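Local coordinates for myosin-2 (PDB 6IXO), which carries organelles and other cargo along actin cables in budding yeast, gripping receptor proteins through the globular tail domain described here, at residues K172-V178 and E199-I205; I85-T90 and N157-I161. The contacts are given in a common frame with arbitrary orientation. Numbering follows the deposited sequence.

Interaction 1: residues K172-V178 and E199-I205; sequences KKAINAV and EYTMDDI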
loop_
_atom_site.group_PDB
_atom_site.type_symbol
_atom_site.label_atom_id
_atom_site.label_comp_id
_atom_site.label_asym_id
_atom_site.label_seq_id
_atom_site.Cartn_x
_atom_site.Cartn_y
_atom_site.Cartn_z
ATOM N N LYS A 172 12.317 9.542 0.873
ATOM C CA LYS A 172 12.478 10.983 0.764
ATOM C C LYS A 172 12.270 11.722 2.104
ATOM O O LYS A 172 12.946 12.701 2.399
ATOM C CB LYS A 172 11.464 11.511 -0.287
ATOM C CG LYS A 172 11.634 13.028 -0.604
ATOM C CD LYS A 172 10.528 13.540 -1.573
ATOM C CE LYS A 172 10.900 14.949 -2.052
ATOM N NZ LYS A 172 9.746 15.711 -2.591
ATOM N N LYS A 173 11.295 11.275 2.892
ATOM C CA LYS A 173 10.884 12.036 4.072
ATOM C C LYS A 173 11.326 11.453 5.405
ATOM O O LYS A 173 11.624 12.217 6.326
ATOM C CB LYS A 173 9.371 12.188 4.088
ATOM C CG LYS A 173 8.880 12.803 2.793
ATOM C CD LYS A 173 7.406 13.064 2.743
ATOM C CE LYS A 173 7.059 13.742 1.413
ATOM N NZ LYS A 173 5.647 14.166 1.409
ATOM N N ALA A 174 11.353 10.130 5.513
ATOM C CA ALA A 174 11.466 9.466 6.808
ATOM C C ALA A 174 12.867 9.585 7.353
ATOM O O ALA A 174 13.114 9.680 8.573
ATOM C CB ALA A 174 11.061 7.989 6.676
ATOM N N ILE A 175 13.833 9.562 6.449
ATOM C CA ILE A 175 15.198 9.663 6.929
ATOM C C ILE A 175 15.443 10.993 7.621
ATOM O O ILE A 175 16.009 11.060 8.721
ATOM C CB ILE A 175 16.202 9.456 5.744
ATOM C CG1 ILE A 175 16.213 7.971 5.360
ATOM C CG2 ILE A 175 17.583 9.931 6.152
ATOM C CD1 ILE A 175 17.038 7.674 4.065
ATOM N N ASN A 176 15.013 12.072 6.990
ATOM C CA ASN A 176 15.208 13.364 7.635
ATOM C C ASN A 176 14.340 13.457 8.916
ATOM O O ASN A 176 14.781 13.925 9.948
ATOM C CB ASN A 176 14.862 14.511 6.689
ATOM C CG ASN A 176 15.322 15.866 7.237
ATOM O OD1 ASN A 176 14.525 16.670 7.730
ATOM N ND2 ASN A 176 16.618 16.101 7.174
ATOM N N ALA A 177 13.093 13.003 8.816
ATOM C CA ALA A 177 12.167 13.121 9.950
ATOM C C ALA A 177 12.622 12.305 11.169
ATOM O O ALA A 177 12.599 12.793 12.302
ATOM C CB ALA A 177 10.770 12.670 9.507
ATOM N N VAL A 178 13.008 11.054 10.946
ATOM C CA VAL A 178 13.368 10.165 12.058
ATOM C C VAL A 178 14.787 10.431 12.568
ATOM O O VAL A 178 15.005 10.562 13.760
ATOM C CB VAL A 178 13.226 8.692 11.635
ATOM C CG1 VAL A 178 13.763 7.735 12.689
ATOM C CG2 VAL A 178 11.724 8.362 11.311
ATOM N N GLU A 199 13.559 20.100 7.417
ATOM C CA GLU A 199 12.506 20.201 6.410
ATOM C C GLU A 199 11.366 19.219 6.683
ATOM O O GLU A 199 10.265 19.644 7.015
ATOM C CB GLU A 199 13.067 19.963 5.007
ATOM C CG GLU A 199 12.021 20.092 3.897
ATOM C CD GLU A 199 12.553 19.669 2.538
ATOM O OE1 GLU A 199 11.836 19.863 1.528
ATOM O OE2 GLU A 199 13.687 19.135 2.486
ATOM N N TYR A 200 11.606 17.916 6.539
ATOM C CA TYR A 200 10.555 16.939 6.917
ATOM C C TYR A 200 10.678 16.604 8.407
ATOM O O TYR A 200 11.783 16.430 8.932
ATOM C CB TYR A 200 10.622 15.664 6.093
ATOM C CG TYR A 200 10.409 15.928 4.631
ATOM C CD1 TYR A 200 9.164 16.299 4.158
ATOM C CD2 TYR A 200 11.469 15.857 3.730
ATOM C CE1 TYR A 200 8.963 16.562 2.813
ATOM C CE2 TYR A 200 11.283 16.135 2.396
ATOM C CZ TYR A 200 10.030 16.486 1.942
ATOM O OH TYR A 200 9.839 16.755 0.610
ATOM N N THR A 201 9.541 16.547 9.091
ATOM C CA THR A 201 9.509 16.243 10.531
ATOM C C THR A 201 8.617 15.037 10.772
ATOM O O THR A 201 7.898 14.613 9.871
ATOM C CB THR A 201 8.980 17.406 11.347
ATOM O OG1 THR A 201 7.614 17.625 11.000
ATOM C CG2 THR A 201 9.789 18.695 11.062
ATOM N N MET A 202 8.632 14.522 11.993
ATOM C CA MET A 202 7.755 13.419 12.366
ATOM C C MET A 202 6.304 13.738 12.096
ATOM O O MET A 202 5.518 12.831 11.793
ATOM C CB MET A 202 7.917 13.069 13.843
ATOM C CG MET A 202 9.179 12.360 14.156
ATOM S SD MET A 202 9.469 11.001 13.017
ATOM C CE MET A 202 8.113 9.838 13.338
ATOM N N ASP A 203 5.915 15.005 12.212
ATOM C CA ASP A 203 4.537 15.341 11.841
ATOM C C ASP A 203 4.217 14.988 10.397
ATOM O O ASP A 203 3.087 14.626 10.075
ATOM C CB ASP A 203 4.262 16.817 12.061
ATOM C CG ASP A 203 3.992 17.132 13.518
ATOM O OD1 ASP A 203 3.479 16.233 14.239
ATOM O OD2 ASP A 203 4.292 18.268 13.925
ATOM N N ASP A 204 5.196 15.118 9.516
ATOM C CA ASP A 204 4.937 14.796 8.131
ATOM C C ASP A 204 4.775 13.303 7.981
ATOM O O ASP A 204 3.985 12.849 7.148
ATOM C CB ASP A 204 6.043 15.283 7.213
ATOM C CG ASP A 204 6.213 16.780 7.272
ATOM O OD1 ASP A 204 5.203 17.501 7.155
ATOM O OD2 ASP A 204 7.357 17.218 7.510
ATOM N N ILE A 205 5.541 12.548 8.764
ATOM C CA ILE A 205 5.461 11.090 8.701
ATOM C C ILE A 205 4.127 10.597 9.259
ATOM O O ILE A 205 3.481 9.686 8.701
ATOM C CB ILE A 205 6.619 10.435 9.491
ATOM C CG1 ILE A 205 7.962 10.866 8.886
ATOM C CG2 ILE A 205 6.506 8.920 9.446
ATOM C CD1 ILE A 205 8.085 10.554 7.339
#

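Interaction 2: residues I85-T90 and N157-I161; sequences IQKVVT and NIYNI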
loop_
_atom_site.group_PDB
_atom_site.type_symbol
_atom_site.label_atom_id
_atom_site.label_comp_id
_atom_site.label_asym_id
_atom_site.label_seq_id
_atom_site.Cartn_x
_atom_site.Cartn_y
_atom_site.Cartn_z
ATOM N N ILE A 85 -5.954 1.219 -16.706
ATOM C CA ILE A 85 -5.898 1.324 -15.245
ATOM C C ILE A 85 -4.448 1.189 -14.791
ATOM O O ILE A 85 -3.975 1.972 -13.973
ATOM C CB ILE A 85 -6.752 0.240 -14.548
ATOM C CG1 ILE A 85 -8.263 0.568 -14.750
ATOM C CG2 ILE A 85 -6.378 0.159 -13.067
ATOM C CD1 ILE A 85 -9.239 -0.526 -14.204
ATOM N N GLN A 86 -3.747 0.209 -15.336
ATOM C CA GLN A 86 -2.363 0.009 -14.884
ATOM C C GLN A 86 -1.555 1.267 -15.199
ATOM O O GLN A 86 -0.771 1.747 -14.373
ATOM C CB GLN A 86 -1.732 -1.209 -15.559
ATOM C CG GLN A 86 -0.256 -1.412 -15.103
ATOM C CD GLN A 86 0.264 -2.833 -15.281
ATOM O OE1 GLN A 86 -0.448 -3.828 -15.053
ATOM N NE2 GLN A 86 1.514 -2.937 -15.656
ATOM N N LYS A 87 -1.754 1.797 -16.403
ATOM C CA LYS A 87 -1.079 3.027 -16.806
ATOM C C LYS A 87 -1.414 4.178 -15.868
ATOM O O LYS A 87 -0.537 4.958 -15.479
ATOM C CB LYS A 87 -1.436 3.404 -18.243
ATOM C CG LYS A 87 -0.766 4.706 -18.695
ATOM C CD LYS A 87 -0.910 4.954 -20.198
ATOM C CE LYS A 87 -0.058 6.135 -20.655
ATOM N NZ LYS A 87 -0.229 6.448 -22.100
ATOM N N VAL A 88 -2.680 4.300 -15.493
ATOM C CA VAL A 88 -3.057 5.361 -14.570
ATOM C C VAL A 88 -2.323 5.214 -13.239
ATOM O O VAL A 88 -1.843 6.192 -12.669
ATOM C CB VAL A 88 -4.599 5.388 -14.328
ATOM C CG1 VAL A 88 -4.933 6.296 -13.165
ATOM C CG2 VAL A 88 -5.304 5.913 -15.619
ATOM N N VAL A 89 -2.194 3.987 -12.744
ATOM C CA VAL A 89 -1.561 3.857 -11.432
ATOM C C VAL A 89 -0.035 4.143 -11.565
ATOM O O VAL A 89 0.580 4.701 -10.673
ATOM C CB VAL A 89 -1.806 2.482 -10.867
ATOM C CG1 VAL A 89 -0.959 2.256 -9.604
ATOM C CG2 VAL A 89 -3.376 2.295 -10.539
ATOM N N THR A 90 0.528 3.824 -12.726
ATOM C CA THR A 90 1.954 4.042 -13.001
ATOM C C THR A 90 2.329 5.538 -12.965
ATOM O O THR A 90 3.465 5.927 -12.632
ATOM C CB THR A 90 2.291 3.372 -14.368
ATOM O OG1 THR A 90 2.170 1.953 -14.196
ATOM C CG2 THR A 90 3.719 3.675 -14.826
ATOM N N ASN A 157 -0.166 -6.158 -9.814
ATOM C CA ASN A 157 0.640 -5.130 -10.454
ATOM C C ASN A 157 0.409 -3.789 -9.828
ATOM O O ASN A 157 1.376 -3.120 -9.443
ATOM C CB ASN A 157 0.352 -5.064 -11.984
ATOM C CG ASN A 157 0.899 -6.251 -12.691
ATOM O OD1 ASN A 157 1.610 -7.058 -12.066
ATOM N ND2 ASN A 157 0.590 -6.399 -13.989
ATOM N N ILE A 158 -0.842 -3.365 -9.697
ATOM C CA ILE A 158 -1.031 -1.994 -9.207
ATOM C C ILE A 158 -0.725 -1.940 -7.691
ATOM O O ILE A 158 -0.293 -0.907 -7.188
ATOM C CB ILE A 158 -2.453 -1.408 -9.508
ATOM C CG1 ILE A 158 -3.589 -2.197 -8.849
ATOM C CG2 ILE A 158 -2.636 -1.241 -11.006
ATOM C CD1 ILE A 158 -4.828 -1.305 -8.655
ATOM N N TYR A 159 -0.883 -3.052 -6.992
ATOM C CA TYR A 159 -0.528 -3.062 -5.556
ATOM C C TYR A 159 1.001 -2.816 -5.430
ATOM O O TYR A 159 1.464 -1.995 -4.603
ATOM C CB TYR A 159 -0.902 -4.389 -4.908
ATOM C CG TYR A 159 -0.505 -4.394 -3.427
ATOM C CD1 TYR A 159 -1.323 -3.789 -2.495
ATOM C CD2 TYR A 159 0.665 -5.001 -2.993
ATOM C CE1 TYR A 159 -0.988 -3.761 -1.113
ATOM C CE2 TYR A 159 1.045 -4.986 -1.611
ATOM C CZ TYR A 159 0.222 -4.361 -0.698
ATOM O OH TYR A 159 0.518 -4.373 0.651
ATOM N N ASN A 160 1.767 -3.509 -6.274
ATOM C CA ASN A 160 3.235 -3.377 -6.215
ATOM C C ASN A 160 3.752 -2.066 -6.749
ATOM O O ASN A 160 4.728 -1.513 -6.244
ATOM C CB ASN A 160 3.861 -4.539 -6.949
ATOM C CG ASN A 160 4.031 -5.711 -6.050
ATOM O OD1 ASN A 160 4.944 -5.725 -5.234
ATOM N ND2 ASN A 160 3.115 -6.678 -6.122
ATOM N N ILE A 161 3.125 -1.574 -7.797
ATOM C CA ILE A 161 3.511 -0.277 -8.353
ATOM C C ILE A 161 3.296 0.810 -7.293
ATOM O O ILE A 161 4.160 1.669 -7.035
ATOM C CB ILE A 161 2.708 0.039 -9.603
ATOM C CG1 ILE A 161 3.193 -0.833 -10.782
ATOM C CG2 ILE A 161 2.803 1.540 -9.973
ATOM C CD1 ILE A 161 2.202 -0.826 -12.005
#

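Interaction 1: residues K172-V178 and E199-I205
This is a close packing of a capped helix start against the C-terminal part of a long helix, within the all-helical cargo-binding tail. Residues 172-178 belong to helix 134-180, and residues 199-201 lead into helix 202-218. The approach is tightest where the CA atoms of Ala177 and Thr201 come within 4.1 Å, a separation that the small alanine side chain permits: Ala177 CB lies 3.4 Å from Thr201 C and 3.4 Å from Ile205 CG1, and Ala177 CA makes a CA-H...O contact of 3.5 Å with Tyr200 O. Tyr200 lies along the long helix, with Lys173 CG 3.7 Å from its ring centroid and 9° off the ring normal, a CH-pi contact over the face. At its tip, Lys172 NZ gives Tyr200 OH a weak hydrogen bond of 3.4 Å. Thr201 is the N-cap and forms a capping box with Asp204: Thr201 N donates to Asp204 OD2 (2.8 Å, 168°). Thr201 OG1 in turn caps Asp203 N, one residue earlier than in the textbook box, weakly at 3.3 Å. Deeper in, Ile205 CD1 reaches Ala174 CB at 4.0 Å, and Met202 SD meets Val178 CG2 at 3.9 Å. Helices 223-247 and 254-273 close over this buried part, Ala174 touching Val237 and Val178 touching Cys241 and Leu260. Separately, an Asp203-Arg266 salt bridge ties the exposed side of helix 202-218 to helix 254-273.

Interaction 2: residues I85-T90 and N157-I161
Asn157 opens the contact with its one inter-segment hydrogen bond: its ND2 donates to Gln86 OE1 at 3.0 Å with an N-H...acceptor angle of 153°, tying the two side chains together at the partly exposed margin. One residue on, Ile158 turns to the interior. Its CG2 sits 3.6 Å from Val89 CG2, 4.1 Å from Gln86 CA and 4.5 Å from Ile85 CG2, so a single methyl group meets three residues of the opposing helix. Tyr159 and Asn160 lie on other faces of their helix, Tyr159 against Ala228 and Val229 of helix 223-247. A turn after Asn157, Ile161 points back across the interface; its CG2 is 3.8 Å from Val89 CG1, while its CD1 approaches Gln86 CG at 4.0 Å and Thr90 OG1 at 3.5 Å. That hydroxyl is itself bonded to Gln86 O (3.0 Å). Ile85 and Ile158 both also touch Val108 of helix 97-124, extending the apolar core to a third helix. With local axes 9.6 Å apart and only 6° between their N-to-C directions, the segments form a near-parallel helix pair, an arrangement characteristic of side-by-side helix packing in a helical bundle such as this tail domain.

In the fold
Helix 134-180 is common to both interactions: residues 157-161 serve interaction 2, and residues 172-178, starting about three turns after residue 161, serve interaction 1. The two centres are 26 Å apart and the nearest atoms about 14 Å, so the contacts do not touch. Both segments of interaction 2 precede those of interaction 1 in the sequence. One long helix is thus packed first against the earlier helix 71-90 and then, nearer its C-terminal end, against the following helix 202-218. Helix 223-247 touches it near both sites, through Tyr159 and Ala174. Because one helix runs through both contacts, the two sites belong to one continuous helical scaffold of the cargo-binding tail.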